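Local coordinates for conjugal transfer protein TRWB (Escherichia coli, PDB 1E9R) that probably couples the DNA-processing complex to the secretion channel in bacterial conjugation, acting as a hexameric, ring-helicase-like P-loop NTPase that helps move DNA, at residues Val42-Asp50 with Val407-Val418; Arg80-Pro89 with Arg279-Glu287. All coordinates share one frame; numbering follows the deposited sequence.

Contact 1. Residues Val42-Asp50 with Val407-Val418; sequences VAGVPMPRD and VGFAGNRPIAKV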
loop_
_atom_site.group_PDB
_atom_site.type_symbol
_atom_site.label_atom_id
_atom_site.label_comp_id
_atom_site.label_asym_id
_atom_site.label_seq_id
_atom_site.Cartn_x
_atom_site.Cartn_y
_atom_site.Cartn_z
ATOM N N VAL B 42 -41.274 -0.515 0.938
ATOM C CA VAL B 42 -40.026 0.217 0.830
ATOM C C VAL B 42 -40.352 1.420 -0.033
ATOM O O VAL B 42 -40.588 1.282 -1.230
ATOM C CB VAL B 42 -38.937 -0.625 0.123
ATOM C CG1 VAL B 42 -37.643 0.182 0.024
ATOM C CG2 VAL B 42 -38.713 -1.936 0.877
ATOM N N ALA B 43 -40.389 2.597 0.577
ATOM C CA ALA B 43 -40.702 3.823 -0.162
ATOM C C ALA B 43 -42.026 3.694 -0.922
ATOM O O ALA B 43 -42.176 4.220 -2.024
ATOM C CB ALA B 43 -39.575 4.148 -1.138
ATOM N N GLY B 44 -42.982 2.985 -0.331
ATOM C CA GLY B 44 -44.271 2.815 -0.968
ATOM C C GLY B 44 -44.337 1.610 -1.883
ATOM O O GLY B 44 -45.404 1.277 -2.407
ATOM N N VAL B 45 -43.201 0.950 -2.086
ATOM C CA VAL B 45 -43.177 -0.222 -2.953
ATOM C C VAL B 45 -43.200 -1.487 -2.117
ATOM O O VAL B 45 -42.377 -1.654 -1.222
ATOM C CB VAL B 45 -41.921 -0.260 -3.843
ATOM C CG1 VAL B 45 -42.043 -1.398 -4.839
ATOM C CG2 VAL B 45 -41.732 1.068 -4.560
ATOM N N PRO B 46 -44.156 -2.392 -2.392
ATOM C CA PRO B 46 -44.234 -3.638 -1.624
ATOM C C PRO B 46 -42.991 -4.490 -1.848
ATOM O O PRO B 46 -42.544 -4.702 -2.977
ATOM C CB PRO B 46 -45.514 -4.294 -2.143
ATOM C CG PRO B 46 -45.615 -3.794 -3.529
ATOM C CD PRO B 46 -45.228 -2.335 -3.399
ATOM N N MET B 47 -42.435 -4.972 -0.748
ATOM C CA MET B 47 -41.235 -5.770 -0.796
ATOM C C MET B 47 -41.526 -7.242 -1.056
ATOM O O MET B 47 -42.341 -7.856 -0.373
ATOM C CB MET B 47 -40.474 -5.585 0.517
ATOM C CG MET B 47 -39.291 -6.509 0.706
ATOM S SD MET B 47 -38.201 -5.897 1.998
ATOM C CE MET B 47 -36.626 -6.529 1.398
ATOM N N PRO B 48 -40.877 -7.820 -2.077
ATOM C CA PRO B 48 -41.089 -9.231 -2.385
ATOM C C PRO B 48 -40.827 -10.013 -1.116
ATOM O O PRO B 48 -39.786 -9.851 -0.483
ATOM C CB PRO B 48 -40.041 -9.510 -3.447
ATOM C CG PRO B 48 -39.981 -8.217 -4.178
ATOM C CD PRO B 48 -40.000 -7.190 -3.077
ATOM N N ARG B 49 -41.783 -10.844 -0.735
ATOM C CA ARG B 49 -41.663 -11.650 0.470
ATOM C C ARG B 49 -40.360 -12.435 0.540
ATOM O O ARG B 49 -39.741 -12.518 1.595
ATOM C CB ARG B 49 -42.840 -12.623 0.558
ATOM C CG ARG B 49 -44.092 -12.057 1.186
ATOM C CD ARG B 49 -44.077 -12.344 2.657
ATOM N NE ARG B 49 -45.409 -12.223 3.218
ATOM C CZ ARG B 49 -45.745 -12.677 4.418
ATOM N NH1 ARG B 49 -44.828 -13.284 5.162
ATOM N NH2 ARG B 49 -46.986 -12.519 4.870
ATOM N N ASP B 50 -39.956 -13.016 -0.586
ATOM C CA ASP B 50 -38.740 -13.819 -0.648
ATOM C C ASP B 50 -37.477 -12.972 -0.502
ATOM O O ASP B 50 -36.380 -13.500 -0.308
ATOM C CB ASP B 50 -38.692 -14.605 -1.969
ATOM C CG ASP B 50 -38.626 -13.696 -3.203
ATOM O OD1 ASP B 50 -37.644 -12.932 -3.351
ATOM O OD2 ASP B 50 -39.560 -13.741 -4.038
ATOM N N VAL B 407 -35.071 2.143 -5.730
ATOM C CA VAL B 407 -35.299 0.848 -5.111
ATOM C C VAL B 407 -34.903 -0.298 -6.034
ATOM O O VAL B 407 -35.444 -0.426 -7.138
ATOM C CB VAL B 407 -36.786 0.685 -4.712
ATOM C CG1 VAL B 407 -37.002 -0.646 -3.997
ATOM C CG2 VAL B 407 -37.204 1.848 -3.822
ATOM N N GLY B 408 -33.961 -1.123 -5.573
ATOM C CA GLY B 408 -33.499 -2.261 -6.351
ATOM C C GLY B 408 -33.549 -3.548 -5.549
ATOM O O GLY B 408 -32.594 -3.903 -4.870
ATOM N N PHE B 409 -34.671 -4.249 -5.628
ATOM C CA PHE B 409 -34.843 -5.502 -4.906
ATOM C C PHE B 409 -33.958 -6.587 -5.485
ATOM O O PHE B 409 -33.541 -6.504 -6.636
ATOM C CB PHE B 409 -36.305 -5.937 -4.951
ATOM C CG PHE B 409 -37.222 -5.051 -4.155
ATOM C CD1 PHE B 409 -37.057 -4.913 -2.777
ATOM C CD2 PHE B 409 -38.254 -4.354 -4.772
ATOM C CE1 PHE B 409 -37.914 -4.088 -2.021
ATOM C CE2 PHE B 409 -39.117 -3.527 -4.028
ATOM C CZ PHE B 409 -38.945 -3.396 -2.654
ATOM N N ALA B 410 -33.682 -7.606 -4.675
ATOM C CA ALA B 410 -32.833 -8.722 -5.077
ATOM C C ALA B 410 -33.411 -9.457 -6.273
ATOM O O ALA B 410 -34.608 -9.353 -6.557
ATOM C CB ALA B 410 -32.663 -9.684 -3.911
ATOM N N GLY B 411 -32.555 -10.198 -6.972
ATOM C CA GLY B 411 -33.012 -10.950 -8.122
ATOM C C GLY B 411 -33.210 -10.136 -9.391
ATOM O O GLY B 411 -32.655 -9.044 -9.552
ATOM N N ASN B 412 -34.023 -10.674 -10.291
ATOM C CA ASN B 412 -34.284 -10.045 -11.574
ATOM C C ASN B 412 -35.462 -9.081 -11.527
ATOM O O ASN B 412 -36.515 -9.331 -12.106
ATOM C CB ASN B 412 -34.511 -11.141 -12.611
ATOM C CG ASN B 412 -34.575 -10.606 -14.008
ATOM O OD1 ASN B 412 -33.812 -9.717 -14.377
ATOM N ND2 ASN B 412 -35.477 -11.156 -14.812
ATOM N N ARG B 413 -35.267 -7.973 -10.821
ATOM C CA ARG B 413 -36.292 -6.945 -10.685
ATOM C C ARG B 413 -35.767 -5.641 -11.243
ATOM O O ARG B 413 -34.602 -5.301 -11.048
ATOM C CB ARG B 413 -36.621 -6.683 -9.218
ATOM C CG ARG B 413 -36.760 -7.902 -8.367
ATOM C CD ARG B 413 -38.124 -8.496 -8.479
ATOM N NE ARG B 413 -38.281 -9.569 -7.511
ATOM C CZ ARG B 413 -39.417 -10.225 -7.306
ATOM N NH1 ARG B 413 -40.506 -9.912 -8.012
ATOM N NH2 ARG B 413 -39.463 -11.190 -6.386
ATOM N N PRO B 414 -36.612 -4.892 -11.952
ATOM C CA PRO B 414 -36.099 -3.624 -12.468
ATOM C C PRO B 414 -35.997 -2.661 -11.281
ATOM O O PRO B 414 -36.517 -2.952 -10.203
ATOM C CB PRO B 414 -37.166 -3.209 -13.476
ATOM C CG PRO B 414 -38.414 -3.800 -12.902
ATOM C CD PRO B 414 -37.960 -5.172 -12.470
ATOM N N ILE B 415 -35.311 -1.537 -11.461
ATOM C CA ILE B 415 -35.185 -0.562 -10.388
ATOM C C ILE B 415 -36.161 0.571 -10.693
ATOM O O ILE B 415 -36.598 0.734 -11.836
ATOM C CB ILE B 415 -33.757 0.021 -10.297
ATOM C CG1 ILE B 415 -33.451 0.828 -11.558
ATOM C CG2 ILE B 415 -32.744 -1.098 -10.094
ATOM C CD1 ILE B 415 -32.118 1.542 -11.536
ATOM N N ALA B 416 -36.494 1.356 -9.672
ATOM C CA ALA B 416 -37.423 2.459 -9.843
ATOM C C ALA B 416 -37.059 3.675 -8.986
ATOM O O ALA B 416 -36.597 3.530 -7.860
ATOM C CB ALA B 416 -38.826 1.987 -9.494
ATOM N N LYS B 417 -37.260 4.871 -9.534
ATOM C CA LYS B 417 -37.004 6.105 -8.806
ATOM C C LYS B 417 -38.356 6.443 -8.191
ATOM O O LYS B 417 -39.310 6.776 -8.896
ATOM C CB LYS B 417 -36.562 7.202 -9.766
ATOM C CG LYS B 417 -36.223 8.538 -9.120
ATOM C CD LYS B 417 -35.863 9.548 -10.202
ATOM C CE LYS B 417 -35.705 10.940 -9.639
ATOM N NZ LYS B 417 -35.411 11.938 -10.701
ATOM N N VAL B 418 -38.438 6.328 -6.872
ATOM C CA VAL B 418 -39.671 6.571 -6.143
ATOM C C VAL B 418 -39.464 7.611 -5.049
ATOM O O VAL B 418 -38.367 7.752 -4.517
ATOM C CB VAL B 418 -40.172 5.252 -5.500
ATOM C CG1 VAL B 418 -41.342 5.516 -4.578
ATOM C CG2 VAL B 418 -40.582 4.281 -6.580
#
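The ring of Phe-409 is held between Pro-48, from across the contact, and Val-407 of its own segment. Pro-48 CD sits over the centre of one face in a CH-pi contact, 3.5 Å from the centroid of the Phe-409 ring and only 6° off its normal, while Val-407 CG1 lies over the opposite face, displaced toward the rim. Val-45 reaches the ring edge in plane, its CG1 3.7 Å from Phe-409 CE2. Val-42 comes in from the opposite direction with CG2, the branch beside its backbone N, and Met-47 CG touches Phe-409 CE1. Were Phe-409 replaced by an alanine, Pro-48 would probably lose its aromatic partner and a gap would open between Val-42, Val-45 and Met-47. Beyond the ring, Val-45 CG2 meets Val-418 CG2 at 4.0 Å.

Pro-48 also serves Arg-413, whose guanidinium lies flat against its CG and CB. At the guanidinium edge, Arg-413 NH2 forms a long salt bridge of 3.5 Å to Asp-50 OD2, the planes 17° apart; Arg-54 binds the other oxygen of that carboxylate. With no hydrogen bond crossing, the Val-42 to Val-45 turn is held against strands 404-408 and 415-419 mainly by apolar packing, with this single salt bridge beside it.

Contact 2. Residues Arg80-Pro89 with Arg279-Glu287; sequences RGDRMVIVDP and RRLWLFIDE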
loop_
_atom_site.group_PDB
_atom_site.type_symbol
_atom_site.label_atom_id
_atom_site.label_comp_id
_atom_site.label_asym_id
_atom_site.label_seq_id
_atom_site.Cartn_x
_atom_site.Cartn_y
_atom_site.Cartn_z
ATOM N N ARG B 80 -48.267 -5.865 10.185
ATOM C CA ARG B 80 -48.373 -7.271 9.822
ATOM C C ARG B 80 -48.163 -8.164 11.050
ATOM O O ARG B 80 -48.319 -9.383 10.984
ATOM C CB ARG B 80 -47.351 -7.593 8.726
ATOM C CG ARG B 80 -47.546 -8.945 8.071
ATOM C CD ARG B 80 -46.600 -9.139 6.896
ATOM N NE ARG B 80 -45.209 -9.250 7.322
ATOM C CZ ARG B 80 -44.185 -9.409 6.492
ATOM N NH1 ARG B 80 -44.400 -9.475 5.190
ATOM N NH2 ARG B 80 -42.951 -9.504 6.963
ATOM N N GLY B 81 -47.803 -7.542 12.169
ATOM C CA GLY B 81 -47.597 -8.273 13.409
ATOM C C GLY B 81 -46.242 -8.929 13.577
ATOM O O GLY B 81 -46.095 -9.860 14.364
ATOM N N ASP B 82 -45.242 -8.449 12.848
ATOM C CA ASP B 82 -43.899 -9.016 12.922
ATOM C C ASP B 82 -43.153 -8.555 14.173
ATOM O O ASP B 82 -43.378 -7.449 14.666
ATOM C CB ASP B 82 -43.096 -8.595 11.684
ATOM C CG ASP B 82 -43.545 -9.306 10.423
ATOM O OD1 ASP B 82 -44.762 -9.501 10.233
ATOM O OD2 ASP B 82 -42.673 -9.666 9.610
ATOM N N ARG B 83 -42.277 -9.412 14.692
ATOM C CA ARG B 83 -41.461 -9.043 15.850
ATOM C C ARG B 83 -40.182 -8.400 15.313
ATOM O O ARG B 83 -39.695 -8.772 14.241
ATOM C CB ARG B 83 -41.078 -10.268 16.686
ATOM C CG ARG B 83 -42.185 -10.847 17.538
ATOM C CD ARG B 83 -41.636 -11.923 18.472
ATOM N NE ARG B 83 -40.943 -11.371 19.636
ATOM C CZ ARG B 83 -40.138 -12.081 20.422
ATOM N NH1 ARG B 83 -39.918 -13.364 20.159
ATOM N NH2 ARG B 83 -39.570 -11.523 21.486
ATOM N N MET B 84 -39.634 -7.441 16.050
ATOM C CA MET B 84 -38.417 -6.779 15.609
ATOM C C MET B 84 -37.580 -6.143 16.718
ATOM O O MET B 84 -38.079 -5.817 17.794
ATOM C CB MET B 84 -38.768 -5.726 14.557
ATOM C CG MET B 84 -39.881 -4.792 14.976
ATOM S SD MET B 84 -40.709 -4.055 13.556
ATOM C CE MET B 84 -40.398 -2.416 13.856
ATOM N N VAL B 85 -36.285 -6.009 16.442
ATOM C CA VAL B 85 -35.340 -5.377 17.356
ATOM C C VAL B 85 -34.927 -4.122 16.604
ATOM O O VAL B 85 -34.584 -4.191 15.427
ATOM C CB VAL B 85 -34.098 -6.245 17.601
ATOM C CG1 VAL B 85 -33.110 -5.490 18.454
ATOM C CG2 VAL B 85 -34.493 -7.536 18.274
ATOM N N ILE B 86 -34.972 -2.975 17.270
ATOM C CA ILE B 86 -34.630 -1.720 16.617
ATOM C C ILE B 86 -33.530 -0.941 17.334
ATOM O O ILE B 86 -33.634 -0.658 18.534
ATOM C CB ILE B 86 -35.874 -0.806 16.520
ATOM C CG1 ILE B 86 -36.996 -1.536 15.785
ATOM C CG2 ILE B 86 -35.526 0.486 15.814
ATOM C CD1 ILE B 86 -38.326 -0.788 15.788
ATOM N N VAL B 87 -32.469 -0.621 16.595
ATOM C CA VAL B 87 -31.373 0.180 17.129
ATOM C C VAL B 87 -31.986 1.559 16.928
ATOM O O VAL B 87 -31.993 2.119 15.822
ATOM C CB VAL B 87 -30.089 -0.023 16.303
ATOM C CG1 VAL B 87 -28.990 0.891 16.802
ATOM C CG2 VAL B 87 -29.644 -1.474 16.419
ATOM N N ASP B 88 -32.527 2.079 18.021
ATOM C CA ASP B 88 -33.271 3.322 18.003
ATOM C C ASP B 88 -32.647 4.542 18.670
ATOM O O ASP B 88 -32.784 4.753 19.873
ATOM C CB ASP B 88 -34.653 3.014 18.596
ATOM C CG ASP B 88 -35.615 4.164 18.491
ATOM O OD1 ASP B 88 -35.557 4.942 17.509
ATOM O OD2 ASP B 88 -36.455 4.258 19.404
ATOM N N PRO B 89 -31.965 5.375 17.882
ATOM C CA PRO B 89 -31.318 6.589 18.384
ATOM C C PRO B 89 -32.346 7.568 18.936
ATOM O O PRO B 89 -33.318 7.890 18.264
ATOM C CB PRO B 89 -30.638 7.145 17.146
ATOM C CG PRO B 89 -30.402 5.921 16.312
ATOM C CD PRO B 89 -31.660 5.163 16.460
ATOM N N ARG B 279 -41.478 -18.213 12.087
ATOM C CA ARG B 279 -40.865 -17.084 12.784
ATOM C C ARG B 279 -40.329 -15.993 11.855
ATOM O O ARG B 279 -39.624 -16.276 10.886
ATOM C CB ARG B 279 -39.729 -17.581 13.674
ATOM C CG ARG B 279 -39.143 -16.507 14.564
ATOM C CD ARG B 279 -37.801 -16.923 15.166
ATOM N NE ARG B 279 -37.889 -18.008 16.142
ATOM C CZ ARG B 279 -37.434 -19.245 15.941
ATOM N NH1 ARG B 279 -36.855 -19.574 14.792
ATOM N NH2 ARG B 279 -37.551 -20.156 16.896
ATOM N N ARG B 280 -40.677 -14.746 12.161
ATOM C CA ARG B 280 -40.214 -13.588 11.395
ATOM C C ARG B 280 -39.688 -12.546 12.382
ATOM O O ARG B 280 -40.464 -11.977 13.163
ATOM C CB ARG B 280 -41.346 -12.956 10.580
ATOM C CG ARG B 280 -41.848 -13.757 9.399
ATOM C CD ARG B 280 -42.415 -12.794 8.366
ATOM N NE ARG B 280 -43.875 -12.776 8.236
ATOM C CZ ARG B 280 -44.751 -12.719 9.240
ATOM N NH1 ARG B 280 -44.349 -12.712 10.501
ATOM N NH2 ARG B 280 -46.049 -12.696 8.979
ATOM N N LEU B 281 -38.379 -12.298 12.346
ATOM C CA LEU B 281 -37.760 -11.331 13.247
ATOM C C LEU B 281 -36.925 -10.292 12.498
ATOM O O LEU B 281 -35.989 -10.634 11.774
ATOM C CB LEU B 281 -36.869 -12.059 14.257
ATOM C CG LEU B 281 -36.527 -11.411 15.615
ATOM C CD1 LEU B 281 -35.034 -11.554 15.865
ATOM C CD2 LEU B 281 -36.913 -9.945 15.653
ATOM N N TRP B 282 -37.261 -9.020 12.685
ATOM C CA TRP B 282 -36.534 -7.943 12.025
ATOM C C TRP B 282 -35.448 -7.355 12.916
ATOM O O TRP B 282 -35.570 -7.342 14.139
ATOM C CB TRP B 282 -37.482 -6.805 11.610
ATOM C CG TRP B 282 -38.477 -7.188 10.568
ATOM C CD1 TRP B 282 -39.638 -7.879 10.758
ATOM C CD2 TRP B 282 -38.384 -6.940 9.155
ATOM N NE1 TRP B 282 -40.272 -8.077 9.555
ATOM C CE2 TRP B 282 -39.524 -7.513 8.555
ATOM C CE3 TRP B 282 -37.442 -6.292 8.341
ATOM C CZ2 TRP B 282 -39.754 -7.460 7.177
ATOM C CZ3 TRP B 282 -37.671 -6.239 6.968
ATOM C CH2 TRP B 282 -38.819 -6.821 6.402
ATOM N N LEU B 283 -34.384 -6.874 12.280
ATOM C CA LEU B 283 -33.285 -6.229 12.974
ATOM C C LEU B 283 -33.049 -4.939 12.208
ATOM O O LEU B 283 -32.583 -4.960 11.071
ATOM C CB LEU B 283 -32.012 -7.080 12.934
ATOM C CG LEU B 283 -30.991 -6.893 14.073
ATOM C CD1 LEU B 283 -29.591 -7.189 13.536
ATOM C CD2 LEU B 283 -31.054 -5.482 14.652
ATOM N N PHE B 284 -33.392 -3.818 12.824
ATOM C CA PHE B 284 -33.210 -2.518 12.200
ATOM C C PHE B 284 -31.991 -1.832 12.773
ATOM O O PHE B 284 -31.941 -1.576 13.976
ATOM C CB PHE B 284 -34.443 -1.646 12.440
ATOM C CG PHE B 284 -35.602 -2.001 11.569
ATOM C CD1 PHE B 284 -36.444 -3.056 11.908
ATOM C CD2 PHE B 284 -35.828 -1.309 10.376
ATOM C CE1 PHE B 284 -37.495 -3.422 11.071
ATOM C CE2 PHE B 284 -36.875 -1.660 9.529
ATOM C CZ PHE B 284 -37.713 -2.720 9.876
ATOM N N ILE B 285 -31.012 -1.544 11.915
ATOM C CA ILE B 285 -29.785 -0.858 12.325
ATOM C C ILE B 285 -29.755 0.497 11.641
ATOM O O ILE B 285 -29.540 0.574 10.438
ATOM C CB ILE B 285 -28.538 -1.638 11.897
ATOM C CG1 ILE B 285 -28.597 -3.055 12.465
ATOM C CG2 ILE B 285 -27.285 -0.911 12.361
ATOM C CD1 ILE B 285 -27.432 -3.924 12.061
ATOM N N ASP B 286 -29.961 1.565 12.407
ATOM C CA ASP B 286 -29.988 2.924 11.844
ATOM C C ASP B 286 -28.761 3.290 11.016
ATOM O O ASP B 286 -28.882 3.863 9.941
ATOM C CB ASP B 286 -30.151 3.955 12.957
ATOM C CG ASP B 286 -28.973 3.974 13.905
ATOM O OD1 ASP B 286 -28.593 2.892 14.420
ATOM O OD2 ASP B 286 -28.429 5.075 14.136
ATOM N N GLU B 287 -27.582 2.973 11.542
ATOM C CA GLU B 287 -26.320 3.250 10.868
ATOM C C GLU B 287 -25.375 2.104 11.185
ATOM O O GLU B 287 -24.948 1.930 12.320
ATOM C CB GLU B 287 -25.729 4.575 11.356
ATOM C CG GLU B 287 -24.318 4.837 10.857
ATOM C CD GLU B 287 -24.184 4.670 9.352
ATOM O OE1 GLU B 287 -24.892 5.377 8.603
ATOM O OE2 GLU B 287 -23.367 3.829 8.916
#
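Asp-82 and Trp-282 meet through a nearly straight hydrogen bond, Trp-282 NE1 to Asp-82 OD2 at 2.9 Å, with the oxygen in the indole plane. Arg-80 grips the same carboxylate side-on, NE to OD1 and NH2 to OD2, so OD2 takes two donors, both from one face of the carboxylate plane. Arg-280 completes the salt-bridge network: Asp-82 OD1 lies above its guanidinium, 3.2 Å from Arg-280 NH1, held by charge without an N-H pointing at it. The bend of Arg-280 at chi3 (-107°) turns its guanidinium flat against that of Arg-80, centres 4.3 Å apart and planes at 5°. The shared Asp-82 carboxylate probably makes this close stacking favourable, and Glu-52 gives Arg-80 a second acidic partner.

Backbone bonds join the strands in parallel register, Met-84 opposite Trp-282 and Ile-86 opposite Phe-284. Trp-282 N donates to Arg-83 O, and Val-85 N to Trp-282 O at 2.8 Å; Phe-284 N and Val-87 N continue the pattern with Val-85 O and Phe-284 O. These are neighbouring strands in the central parallel part of the P-loop NTPase sheet, with 243-247 and 309-315 on their outer flanks. Strand 281-285, followed by Asp-286 and Glu-287, is consistent with a Walker B motif.

Apolar contacts form on both faces. On the face carrying Met-84, Ile-86, Trp-282 and Phe-284, Met-84 CB packs 3.4 Å from Trp-282 CB. Met-84 CG lies between its backbone N and carbonyl carbon (chi1 50°), placing Met-84 SD within 4.1 Å of Phe-284 CE1, an oblique Met-aromatic contact. Helix 66-79 covers Met-84 and Phe-284. On the other face, Val-85 CG2 lies 4.3 Å from Leu-281 CD2. Past the strand end, the Asp-286 carboxylate rests against the Pro-89 ring, near the probable Walker A loop.

How the contacts relate
The two contacts lie about 19 Å apart, centre to centre, on one mixed sheet. Contact 2 pairs neighbouring strands 83-89 and 281-285 within its parallel part; contact 1 seats the small 41-42/45-46 hairpin against strands 404-408 and 415-419, toward the opposite end. Along the chain the order is 42-50, 80-89, 279-287, 407-418, so contact 1 brings together segments 357 residues apart in sequence, with both strands of contact 2 in between. The contacts meet at a cluster of arginines near the Asp-82 carboxylate, with Arg-49 NH1 3.3 Å from Arg-280 NE and Arg-80 also close. In the hexamer, the loop after strand 404-408, in contact 1, approaches a neighbouring subunit.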